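Local coordinates for cutinase-like protein (Cryptococcus sp., PDB 2CZQ), which probably hydrolyses carboxylic esters, as expected of a cutinase-like enzyme with the alpha/beta hydrolase fold, at residues A[112-117]-A[158-163]; A[122-127]-A[134-139]; A[83-88]-A[178-183]; A[116-121]-A[144-149]. All coordinates share one frame; numbering follows the deposited sequence.

Contact 1: A[112-117]-A[158-163]; sequences FLIGNP and LDVCAY
N116, in the loop just after strand 108-114, meets D159 of the neighbouring strand 157-160, amide against carboxylate. N116 holds CG anti to its backbone N (chi1 -178°), and D159 does the same (chi1 -168°); the two side chains then cross at about a right angle. ND2 of N116 donates to OD2 of D159 at 2.8 Å in a nearly straight bond. The acceptor lies in the amide plane, whereas the donor stands above the carboxylate plane. The other oxygen, D159 OD1, lies 3.6 Å from L113 CB and accepts from a water that also donates to V160 O and takes the backbone N-H of N116, so this buried acid has a polar partner on each oxygen. Behind it the strands 108-114 and 157-160 run side by side in the parallel sheet of the alpha/beta hydrolase fold, with L113 N bonded to L158 O (2.9 Å) and V160 N to L113 O (2.8 Å). G115 N continues the ladder to V160 O at 3.2 Å, just where the chain turns with a positive phi that glycine adopts easily. On the other face of these two strands lie F112, I114, L158 and V160, all apolar. There F112 reaches obliquely over its neighbour strand, its CE1 3.6 Å from V160 CG2, while CD1 approaches L158 CB. I114 lies alongside V160, pointing the same way, and touches V160 CB with CG2 at 3.8 Å. Branched V160 suits this extended backbone, setting CG2 against F112 and CB against I114, and M192 of helix 187-200 packs on it and on L158.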
loop_
_atom_site.group_PDB
_atom_site.type_symbol
_atom_site.label_atom_id
_atom_site.label_comp_id
_atom_site.label_asym_id
_atom_site.label_seq_id
_atom_site.Cartn_x
_atom_site.Cartn_y
_atom_site.Cartn_z
ATOM N N PHE A 112 1.334 -2.540 -1.302
ATOM C CA PHE A 112 2.475 -1.648 -1.232
ATOM C C PHE A 112 2.165 -0.535 -0.247
ATOM O O PHE A 112 1.236 0.248 -0.456
ATOM C CB PHE A 112 2.776 -1.081 -2.620
ATOM C CG PHE A 112 3.976 -0.188 -2.649
ATOM C CD1 PHE A 112 5.258 -0.713 -2.776
ATOM C CD2 PHE A 112 3.828 1.191 -2.532
ATOM C CE1 PHE A 112 6.365 0.123 -2.783
ATOM C CE2 PHE A 112 4.927 2.031 -2.540
ATOM C CZ PHE A 112 6.194 1.499 -2.667
ATOM N N LEU A 113 2.937 -0.486 0.831
ATOM C CA LEU A 113 2.697 0.449 1.927
ATOM C C LEU A 113 3.881 1.374 2.102
ATOM O O LEU A 113 5.027 0.946 1.947
ATOM C CB LEU A 113 2.459 -0.310 3.238
ATOM C CG LEU A 113 1.408 -1.422 3.201
ATOM C CD1 LEU A 113 1.421 -2.223 4.484
ATOM C CD2 LEU A 113 0.017 -0.863 2.929
ATOM N N ILE A 114 3.604 2.638 2.417
ATOM C CA ILE A 114 4.642 3.602 2.767
ATOM C C ILE A 114 4.254 4.341 4.033
ATOM O O ILE A 114 3.089 4.700 4.231
ATOM C CB ILE A 114 4.930 4.614 1.620
ATOM C CG1 ILE A 114 3.632 5.087 0.955
ATOM C CG2 ILE A 114 5.885 4.006 0.605
ATOM C CD1 ILE A 114 3.806 6.295 0.051
ATOM N N GLY A 115 5.232 4.560 4.905
ATOM C CA GLY A 115 4.975 5.291 6.136
ATOM C C GLY A 115 3.884 4.661 6.990
ATOM O O GLY A 115 2.979 5.341 7.473
ATOM N N ASN A 116 3.981 3.351 7.184
ATOM C CA ASN A 116 2.917 2.563 7.796
ATOM C C ASN A 116 2.893 2.670 9.320
ATOM O O ASN A 116 3.820 2.197 9.973
ATOM C CB ASN A 116 3.131 1.102 7.390
ATOM C CG ASN A 116 2.063 0.176 7.910
ATOM O OD1 ASN A 116 0.991 0.603 8.354
ATOM N ND2 ASN A 116 2.347 -1.122 7.848
ATOM N N PRO A 117 1.839 3.237 9.913
ATOM C CA PRO A 117 1.740 3.269 11.379
ATOM C C PRO A 117 1.727 1.863 11.982
ATOM O O PRO A 117 2.084 1.697 13.147
ATOM C CB PRO A 117 0.392 3.953 11.627
ATOM C CG PRO A 117 0.103 4.719 10.375
ATOM C CD PRO A 117 0.667 3.871 9.279
ATOM N N LEU A 158 5.003 -5.261 0.250
ATOM C CA LEU A 158 6.211 -4.492 0.443
ATOM C C LEU A 158 5.828 -3.340 1.350
ATOM O O LEU A 158 4.967 -2.529 0.991
ATOM C CB LEU A 158 6.730 -3.951 -0.884
ATOM C CG LEU A 158 7.882 -4.661 -1.589
ATOM C CD1 LEU A 158 8.337 -3.802 -2.755
ATOM C CD2 LEU A 158 9.056 -4.970 -0.666
ATOM N N ASP A 159 6.422 -3.310 2.542
ATOM C CA ASP A 159 6.169 -2.261 3.521
ATOM C C ASP A 159 7.419 -1.389 3.616
ATOM O O ASP A 159 8.426 -1.766 4.229
ATOM C CB ASP A 159 5.781 -2.859 4.873
ATOM C CG ASP A 159 5.236 -1.828 5.832
ATOM O OD1 ASP A 159 5.232 -0.625 5.474
ATOM O OD2 ASP A 159 4.794 -2.149 6.960
ATOM N N VAL A 160 7.342 -0.238 2.960
ATOM C CA VAL A 160 8.474 0.651 2.782
ATOM C C VAL A 160 8.461 1.715 3.868
ATOM O O VAL A 160 7.510 2.497 3.984
ATOM C CB VAL A 160 8.448 1.296 1.380
ATOM C CG1 VAL A 160 9.677 2.164 1.158
ATOM C CG2 VAL A 160 8.326 0.232 0.292
ATOM N N CYS A 161 9.520 1.727 4.667
ATOM C CA CYS A 161 9.647 2.671 5.762
ATOM C C CYS A 161 10.984 3.364 5.627
ATOM O O CYS A 161 12.035 2.729 5.740
ATOM C CB CYS A 161 9.554 1.955 7.112
ATOM S SG CYS A 161 9.700 3.079 8.517
ATOM N N ALA A 162 10.946 4.665 5.355
ATOM C CA ALA A 162 12.162 5.461 5.251
ATOM C C ALA A 162 12.859 5.481 6.598
ATOM O O ALA A 162 12.213 5.659 7.624
ATOM C CB ALA A 162 11.828 6.878 4.813
ATOM N N TYR A 163 14.176 5.307 6.601
ATOM C CA TYR A 163 14.922 5.359 7.845
ATOM C C TYR A 163 14.612 6.661 8.564
ATOM O O TYR A 163 14.739 7.747 7.998
ATOM C CB TYR A 163 16.417 5.239 7.580
ATOM C CG TYR A 163 17.247 5.124 8.832
ATOM C CD1 TYR A 163 17.630 6.262 9.548
ATOM C CD2 TYR A 163 17.640 3.881 9.310
ATOM C CE1 TYR A 163 18.398 6.159 10.702
ATOM C CE2 TYR A 163 18.416 3.769 10.460
ATOM C CZ TYR A 163 18.788 4.915 11.152
ATOM O OH TYR A 163 19.552 4.829 12.296
HETATM O O HOH W 1 6.141 1.717 6.316
#

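Contact 2: A[122-127]-A[134-139]; sequences GLTCNV and TTRNVN
The loop that leaves edge strand 126-127 of the sheet folds back on the turn leading into it, and R136 and N126 carry the contact. L123 to N126 form a type I beta turn, closed by a bond from N126 N to L123 O. The R136 side chain starts with CG anti to the backbone N (chi1 -179°) and bends at chi3, lying across this turn. Its guanidinium grips a single carbonyl side-on: NE reaches N126 O at 2.9 Å and NH2 reaches the same oxygen at 3.0 Å, with that oxygen in the guanidinium plane. The NE donor lies in the carbonyl plane, while NH2 stands above it. T124 O sits over one face of the guanidinium, toward its rim, and the carbonyl oxygens of the turn would probably favour the positive charge. Arginine suits the place, offering two N-H groups on one flank and a long aliphatic stem, whose CG rests 3.6 Å from L123 O and 4.0 Å from N126 CB. In return, N126 ND2 donates to R136 O at 3.0 Å, with that oxygen in the amide plane, and also bonds K120 O. R136 O takes a second, nearly straight bond from G122 N at 2.9 Å. G122 has a positive phi, at which a side chain would press on the preceding carbonyl, and its CA meets N137 OD1 at 3.4 Å. Backbone and side chain of one arginine thus both bind a type I beta turn leading into the edge strand of an alpha/beta hydrolase sheet, with its last carbonyl held side-on.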
loop_
_atom_site.group_PDB
_atom_site.type_symbol
_atom_site.label_atom_id
_atom_site.label_comp_id
_atom_site.label_asym_id
_atom_site.label_seq_id
_atom_site.Cartn_x
_atom_site.Cartn_y
_atom_site.Cartn_z
ATOM N N GLY A 122 10.522 -6.948 12.068
ATOM C CA GLY A 122 10.935 -8.280 11.668
ATOM C C GLY A 122 10.238 -8.871 10.457
ATOM O O GLY A 122 10.700 -9.878 9.935
ATOM N N LEU A 123 9.140 -8.284 9.991
ATOM C CA LEU A 123 8.469 -8.859 8.826
ATOM C C LEU A 123 9.339 -8.707 7.590
ATOM O O LEU A 123 9.914 -7.642 7.358
ATOM C CB LEU A 123 7.108 -8.212 8.594
ATOM C CG LEU A 123 6.050 -8.391 9.682
ATOM C CD1 LEU A 123 4.727 -7.828 9.200
ATOM C CD2 LEU A 123 5.898 -9.853 10.098
ATOM N N THR A 124 9.434 -9.764 6.786
ATOM C CA THR A 124 10.339 -9.727 5.638
ATOM C C THR A 124 9.793 -8.960 4.434
ATOM O O THR A 124 10.497 -8.812 3.439
ATOM C CB THR A 124 10.794 -11.125 5.228
ATOM O OG1 THR A 124 9.649 -11.963 5.055
ATOM C CG2 THR A 124 11.606 -11.776 6.350
ATOM N N CYS A 125 8.562 -8.456 4.534
ATOM C CA CYS A 125 8.056 -7.463 3.589
ATOM C C CYS A 125 8.658 -6.081 3.844
ATOM O O CYS A 125 8.493 -5.185 3.014
ATOM C CB CYS A 125 6.524 -7.368 3.654
ATOM S SG CYS A 125 5.833 -7.124 5.314
ATOM N N ASN A 126 9.331 -5.896 4.982
ATOM C CA ASN A 126 9.792 -4.571 5.382
ATOM C C ASN A 126 11.093 -4.205 4.682
ATOM O O ASN A 126 12.105 -4.894 4.845
ATOM C CB ASN A 126 10.081 -4.507 6.887
ATOM C CG ASN A 126 8.862 -4.711 7.788
ATOM O OD1 ASN A 126 7.747 -4.797 7.264
ATOM N ND2 ASN A 126 9.046 -4.796 9.093
ATOM N N VAL A 127 11.072 -3.103 3.942
ATOM C CA VAL A 127 12.285 -2.544 3.352
ATOM C C VAL A 127 12.358 -1.046 3.619
ATOM O O VAL A 127 11.357 -0.409 3.981
ATOM C CB VAL A 127 12.389 -2.808 1.828
ATOM C CG1 VAL A 127 12.414 -4.298 1.521
ATOM C CG2 VAL A 127 11.278 -2.103 1.069
ATOM N N THR A 134 17.371 -1.544 6.617
ATOM C CA THR A 134 17.713 -0.713 7.775
ATOM C C THR A 134 16.526 -0.388 8.671
ATOM O O THR A 134 16.717 -0.014 9.825
ATOM C CB THR A 134 18.437 0.589 7.385
ATOM O OG1 THR A 134 17.566 1.411 6.596
ATOM C CG2 THR A 134 19.668 0.313 6.514
ATOM N N THR A 135 15.310 -0.521 8.141
ATOM C CA THR A 135 14.102 -0.344 8.943
ATOM C C THR A 135 13.294 -1.628 9.058
ATOM O O THR A 135 12.103 -1.587 9.372
ATOM C CB THR A 135 13.208 0.761 8.374
ATOM O OG1 THR A 135 12.895 0.444 7.011
ATOM C CG2 THR A 135 13.937 2.100 8.342
ATOM N N ARG A 136 13.918 -2.777 8.825
ATOM C CA ARG A 136 13.167 -4.015 8.950
ATOM C C ARG A 136 12.719 -4.273 10.386
ATOM O O ARG A 136 11.600 -4.736 10.615
ATOM C CB ARG A 136 13.947 -5.212 8.418
ATOM C CG ARG A 136 13.159 -6.513 8.522
ATOM C CD ARG A 136 13.562 -7.570 7.539
ATOM N NE ARG A 136 13.328 -7.142 6.165
ATOM C CZ ARG A 136 13.684 -7.847 5.100
ATOM N NH1 ARG A 136 14.284 -9.026 5.246
ATOM N NH2 ARG A 136 13.444 -7.374 3.885
ATOM N N ASN A 137 13.592 -3.968 11.343
ATOM C CA ASN A 137 13.376 -4.345 12.738
ATOM C C ASN A 137 13.002 -3.174 13.620
ATOM O O ASN A 137 13.603 -2.936 14.675
ATOM C CB ASN A 137 14.582 -5.102 13.268
ATOM C CG ASN A 137 14.963 -6.231 12.357
ATOM O OD1 ASN A 137 14.130 -7.087 12.053
ATOM N ND2 ASN A 137 16.194 -6.218 11.866
ATOM N N VAL A 138 11.988 -2.449 13.165
ATOM C CA VAL A 138 11.415 -1.335 13.906
ATOM C C VAL A 138 9.895 -1.430 13.854
ATOM O O VAL A 138 9.328 -2.042 12.943
ATOM C CB VAL A 138 11.897 0.048 13.369
ATOM C CG1 VAL A 138 13.418 0.134 13.373
ATOM C CG2 VAL A 138 11.344 0.345 11.971
ATOM N N ASN A 139 9.254 -0.817 14.840
ATOM C CA ASN A 139 7.807 -0.789 14.939
ATOM C C ASN A 139 7.251 0.596 14.689
ATOM O O ASN A 139 7.882 1.598 15.030
ATOM C CB ASN A 139 7.386 -1.229 16.335
ATOM C CG ASN A 139 7.607 -2.700 16.569
ATOM O OD1 ASN A 139 7.144 -3.533 15.791
ATOM N ND2 ASN A 139 8.325 -3.033 17.637
#

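Contact 3: A[83-88]-A[178-183]; sequences GYSQGA and AQHLSY
S85 turns OG anti to its backbone N (chi1 -163°), and H180 places CG likewise anti to its own N (chi1 -169°), carrying the imidazole toward the serine. S85 OG and H180 NE2 are 2.7 Å apart and hydrogen-bonded, OG lying at the ring edge, near its plane; either could be the donor. S85 CB follows close behind, 3.2 Å from NE2. The serine has the strained backbone (phi 60°) of a residue between a strand and a helix. With G83 and G87 it fits the GxSxG nucleophile elbow of alpha/beta hydrolases, where glycines leave room: a side chain on G83 would clash with G87 O, and one on G87 would be crowded by Y84 O. H180 ND1 bonds D165 OD2, consistent with a Ser-His-Asp triad of S85, H180 and D165. Y84 anchors the histidine's backbone. Its OH donates to H180 O at 2.7 Å; the oxygen lies at the edge of the phenol, near its plane, while the OH stands above the carbonyl plane. The same OH lies over one face of the imidazole, toward the rim, and the two rings are near parallel but slid apart, centroids 5.2 Å apart. S85 CB sits over the centre of one face of the Y84 ring. Tyrosine suits this place, since it combines a flat apolar surface with a hydroxyl that reaches across. Y183 completes the aromatic cluster, its CD2 3.6 Å from Y84 CE1 in an oblique meeting, while its OH bonds D165 and A162 N.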
loop_
_atom_site.group_PDB
_atom_site.type_symbol
_atom_site.label_atom_id
_atom_site.label_comp_id
_atom_site.label_asym_id
_atom_site.label_seq_id
_atom_site.Cartn_x
_atom_site.Cartn_y
_atom_site.Cartn_z
ATOM N N GLY A 83 -1.131 2.068 0.236
ATOM C CA GLY A 83 -1.539 2.926 1.329
ATOM C C GLY A 83 -0.389 3.721 1.901
ATOM O O GLY A 83 0.711 3.187 2.076
ATOM N N TYR A 84 -0.646 4.998 2.177
ATOM C CA TYR A 84 0.333 5.905 2.769
ATOM C C TYR A 84 -0.183 6.408 4.108
ATOM O O TYR A 84 -1.280 6.964 4.187
ATOM C CB TYR A 84 0.566 7.091 1.830
ATOM C CG TYR A 84 1.369 8.234 2.422
ATOM C CD1 TYR A 84 2.564 8.012 3.118
ATOM C CD2 TYR A 84 0.918 9.546 2.295
ATOM C CE1 TYR A 84 3.295 9.071 3.659
ATOM C CE2 TYR A 84 1.629 10.604 2.832
ATOM C CZ TYR A 84 2.814 10.367 3.513
ATOM O OH TYR A 84 3.509 11.435 4.034
ATOM N N SER A 85 0.623 6.226 5.157
ATOM C CA SER A 85 0.341 6.804 6.472
ATOM C C SER A 85 -1.008 6.276 6.984
ATOM O O SER A 85 -1.169 5.058 7.074
ATOM C CB SER A 85 0.449 8.332 6.428
ATOM O OG SER A 85 0.573 8.844 7.733
ATOM N N GLN A 86 -1.980 7.134 7.290
ATOM C CA GLN A 86 -3.289 6.629 7.699
ATOM C C GLN A 86 -3.829 5.604 6.692
ATOM O O GLN A 86 -4.456 4.612 7.071
ATOM C CB GLN A 86 -4.295 7.764 7.884
ATOM C CG GLN A 86 -5.648 7.234 8.339
ATOM C CD GLN A 86 -6.650 8.269 8.816
ATOM O OE1 GLN A 86 -7.722 7.884 9.262
ATOM N NE2 GLN A 86 -6.331 9.558 8.711
ATOM N N GLY A 87 -3.591 5.853 5.407
ATOM C CA GLY A 87 -4.039 4.950 4.359
ATOM C C GLY A 87 -3.361 3.594 4.384
ATOM O O GLY A 87 -3.953 2.596 3.974
ATOM N N ALA A 88 -2.115 3.553 4.852
ATOM C CA ALA A 88 -1.433 2.280 5.060
ATOM C C ALA A 88 -2.124 1.483 6.167
ATOM O O ALA A 88 -2.370 0.290 6.004
ATOM C CB ALA A 88 0.046 2.489 5.371
ATOM N N ALA A 178 10.367 15.076 8.251
ATOM C CA ALA A 178 10.624 15.127 6.817
ATOM C C ALA A 178 10.631 13.739 6.194
ATOM O O ALA A 178 10.178 13.552 5.067
ATOM C CB ALA A 178 11.927 15.843 6.530
ATOM N N GLN A 179 11.136 12.766 6.941
ATOM C CA GLN A 179 11.229 11.404 6.438
ATOM C C GLN A 179 9.844 10.820 6.143
ATOM O O GLN A 179 9.668 10.110 5.155
ATOM C CB GLN A 179 12.001 10.532 7.426
ATOM C CG GLN A 179 13.497 10.820 7.459
ATOM C CD GLN A 179 13.869 12.118 8.165
ATOM O OE1 GLN A 179 13.074 12.706 8.902
ATOM N NE2 GLN A 179 15.094 12.565 7.939
ATOM N N HIS A 180 8.851 11.150 6.968
ATOM C CA HIS A 180 7.484 10.693 6.715
ATOM C C HIS A 180 6.880 11.342 5.484
ATOM O O HIS A 180 5.992 10.764 4.848
ATOM C CB HIS A 180 6.564 10.960 7.911
ATOM C CG HIS A 180 5.234 10.277 7.802
ATOM N ND1 HIS A 180 5.119 8.911 7.667
ATOM C CD2 HIS A 180 3.967 10.762 7.800
ATOM C CE1 HIS A 180 3.839 8.586 7.589
ATOM N NE2 HIS A 180 3.118 9.689 7.673
ATOM N N LEU A 181 7.354 12.545 5.165
ATOM C CA LEU A 181 6.826 13.331 4.059
ATOM C C LEU A 181 7.596 13.101 2.755
ATOM O O LEU A 181 7.237 13.654 1.724
ATOM C CB LEU A 181 6.842 14.826 4.421
ATOM C CG LEU A 181 6.174 15.210 5.747
ATOM C CD1 LEU A 181 6.363 16.689 6.040
ATOM C CD2 LEU A 181 4.690 14.853 5.751
ATOM N N SER A 182 8.639 12.273 2.803
ATOM C CA SER A 182 9.603 12.134 1.710
ATOM C C SER A 182 9.100 11.300 0.535
ATOM O O SER A 182 9.549 11.477 -0.599
ATOM C CB SER A 182 10.926 11.541 2.237
ATOM O OG SER A 182 10.750 10.181 2.632
ATOM N N TYR A 183 8.176 10.386 0.812
ATOM C CA TYR A 183 7.854 9.334 -0.143
ATOM C C TYR A 183 7.435 9.786 -1.536
ATOM O O TYR A 183 7.869 9.166 -2.506
ATOM C CB TYR A 183 6.815 8.367 0.415
ATOM C CG TYR A 183 7.222 7.732 1.714
ATOM C CD1 TYR A 183 8.056 6.617 1.745
ATOM C CD2 TYR A 183 6.768 8.247 2.921
ATOM C CE1 TYR A 183 8.422 6.036 2.948
ATOM C CE2 TYR A 183 7.125 7.675 4.129
ATOM C CZ TYR A 183 7.961 6.569 4.135
ATOM O OH TYR A 183 8.330 5.970 5.313
#

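Contact 4: A[116-121]-A[144-149]; sequences NPDHKS and AYQGSV
D118 and S148 bring their CA atoms within 5.4 Å. D118 lies in the type I beta turn N116 to H119, and S148 is extended just after G147, the first residue after helix 143-146 to leave helical angles, with a positive phi. A side chain there would press on the carbonyl before it, hence the suitability of glycine. N116 OD1 accepts from D118 N in an Asx turn, met from well above its carbonyl plane. D118 sets CG anti to its carbonyl carbon (chi1 -61°), facing the helix end. Q146 NE2 donates to D118 OD1 at 2.6 Å on the syn lone pair, though the bond is bent, 131° at the hydrogen. The two side chains cross at about a right angle, their planes 72° apart, and glutamine has the length to span the gap. D118 CB presses against G147 O at 3.2 Å; that buried oxygen has no hydrogen-bond partner in the model. K120 lays its CD 3.4 Å from S148 OG. A water bridges D118 O to V149 N. Asx and beta turns after strand 108-114 thus meet a helix end followed by a positive-phi glycine, a loop-to-helix contact at the surface of the alpha/beta hydrolase fold.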
loop_
_atom_site.group_PDB
_atom_site.type_symbol
_atom_site.label_atom_id
_atom_site.label_comp_id
_atom_site.label_asym_id
_atom_site.label_seq_id
_atom_site.Cartn_x
_atom_site.Cartn_y
_atom_site.Cartn_z
ATOM N N ASN A 116 3.981 3.351 7.184
ATOM C CA ASN A 116 2.917 2.563 7.796
ATOM C C ASN A 116 2.893 2.670 9.320
ATOM O O ASN A 116 3.820 2.197 9.973
ATOM C CB ASN A 116 3.131 1.102 7.390
ATOM C CG ASN A 116 2.063 0.176 7.910
ATOM O OD1 ASN A 116 0.991 0.603 8.354
ATOM N ND2 ASN A 116 2.347 -1.122 7.848
ATOM N N PRO A 117 1.839 3.237 9.913
ATOM C CA PRO A 117 1.740 3.269 11.379
ATOM C C PRO A 117 1.727 1.863 11.982
ATOM O O PRO A 117 2.084 1.697 13.147
ATOM C CB PRO A 117 0.392 3.953 11.627
ATOM C CG PRO A 117 0.103 4.719 10.375
ATOM C CD PRO A 117 0.667 3.871 9.279
ATOM N N ASP A 118 1.323 0.872 11.189
ATOM C CA ASP A 118 1.223 -0.510 11.652
ATOM C C ASP A 118 2.461 -1.338 11.323
ATOM O O ASP A 118 2.417 -2.567 11.357
ATOM C CB ASP A 118 -0.011 -1.179 11.051
ATOM C CG ASP A 118 -1.287 -0.504 11.448
ATOM O OD1 ASP A 118 -1.274 0.247 12.459
ATOM O OD2 ASP A 118 -2.338 -0.685 10.798
ATOM N N HIS A 119 3.561 -0.668 11.005
ATOM C CA HIS A 119 4.809 -1.339 10.678
ATOM C C HIS A 119 5.219 -2.261 11.832
ATOM O O HIS A 119 5.209 -1.852 12.992
ATOM C CB HIS A 119 5.851 -0.264 10.385
ATOM C CG HIS A 119 7.152 -0.787 9.883
ATOM N ND1 HIS A 119 7.527 -0.776 8.557
ATOM C CD2 HIS A 119 8.193 -1.315 10.564
ATOM C CE1 HIS A 119 8.748 -1.278 8.452
ATOM N NE2 HIS A 119 9.171 -1.613 9.655
ATOM N N LYS A 120 5.563 -3.504 11.502
ATOM C CA LYS A 120 5.863 -4.512 12.513
ATOM C C LYS A 120 7.284 -5.022 12.371
ATOM O O LYS A 120 7.661 -5.535 11.320
ATOM C CB LYS A 120 4.888 -5.687 12.418
ATOM C CG LYS A 120 5.252 -6.838 13.357
ATOM C CD LYS A 120 4.274 -7.993 13.283
ATOM C CE LYS A 120 4.848 -9.258 13.899
ATOM N NZ LYS A 120 4.993 -9.139 15.372
ATOM N N SER A 121 8.047 -4.903 13.452
ATOM C CA SER A 121 9.441 -5.302 13.461
ATOM C C SER A 121 9.618 -6.747 13.022
ATOM O O SER A 121 8.950 -7.650 13.531
ATOM C CB SER A 121 10.017 -5.113 14.860
ATOM O OG SER A 121 11.388 -5.458 14.873
ATOM N N ALA A 144 1.004 -1.794 18.004
ATOM C CA ALA A 144 0.662 -2.458 19.260
ATOM C C ALA A 144 -0.840 -2.652 19.438
ATOM O O ALA A 144 -1.268 -3.696 19.932
ATOM C CB ALA A 144 1.261 -1.717 20.450
ATOM N N TYR A 145 -1.639 -1.669 19.029
ATOM C CA TYR A 145 -3.086 -1.806 19.169
ATOM C C TYR A 145 -3.803 -2.179 17.882
ATOM O O TYR A 145 -4.819 -2.862 17.936
ATOM C CB TYR A 145 -3.731 -0.566 19.797
ATOM C CG TYR A 145 -3.544 0.694 19.003
ATOM C CD1 TYR A 145 -4.413 1.032 17.970
ATOM C CD2 TYR A 145 -2.492 1.552 19.282
ATOM C CE1 TYR A 145 -4.232 2.194 17.227
ATOM C CE2 TYR A 145 -2.306 2.714 18.558
ATOM C CZ TYR A 145 -3.174 3.026 17.526
ATOM O OH TYR A 145 -2.962 4.187 16.823
ATOM N N GLN A 146 -3.297 -1.728 16.737
ATOM C CA GLN A 146 -4.000 -1.910 15.471
ATOM C C GLN A 146 -3.605 -3.205 14.761
ATOM O O GLN A 146 -4.323 -3.681 13.876
ATOM C CB GLN A 146 -3.754 -0.692 14.581
ATOM C CG GLN A 146 -4.655 -0.557 13.362
ATOM C CD GLN A 146 -4.655 0.854 12.806
ATOM O OE1 GLN A 146 -5.686 1.345 12.333
ATOM N NE2 GLN A 146 -3.513 1.515 12.867
ATOM N N GLY A 147 -2.476 -3.784 15.162
ATOM C CA GLY A 147 -1.985 -4.991 14.536
ATOM C C GLY A 147 -1.189 -4.711 13.283
ATOM O O GLY A 147 -0.863 -3.565 12.967
ATOM N N SER A 148 -0.893 -5.786 12.565
ATOM C CA SER A 148 0.106 -5.774 11.512
ATOM C C SER A 148 -0.415 -6.437 10.241
ATOM O O SER A 148 -1.517 -6.992 10.216
ATOM C CB SER A 148 1.343 -6.526 12.000
ATOM O OG SER A 148 1.003 -7.856 12.347
ATOM N N VAL A 149 0.388 -6.366 9.184
ATOM C CA VAL A 149 0.156 -7.172 7.993
ATOM C C VAL A 149 0.093 -8.637 8.437
ATOM O O VAL A 149 1.043 -9.125 9.050
ATOM C CB VAL A 149 1.311 -6.989 6.978
ATOM C CG1 VAL A 149 1.174 -7.954 5.805
ATOM C CG2 VAL A 149 1.382 -5.550 6.483
HETATM O O HOH W 2 2.683 -4.653 9.521
#

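In the fold
From the N terminus, 83-88 comes first and meets 178-183 only near the end of the chain, so contact 3 closes the longest loop and encloses the other three. Within it, contacts 1 and 4 both start from the 112-121 region, sharing N116 and P117; contact 4 closes at 144-149 and contact 1 farther on at 158-163. Contact 2, closing the short loop between 122-127 and 134-139, nests inside both. Strands 78-84, 108-114, 157-160 and 126-127 are successive neighbours in the sheet. T135 OG1 bonds C161 O, linking contacts 2 and 1, and S121 N bonds N139 OD1, linking contacts 4 and 2.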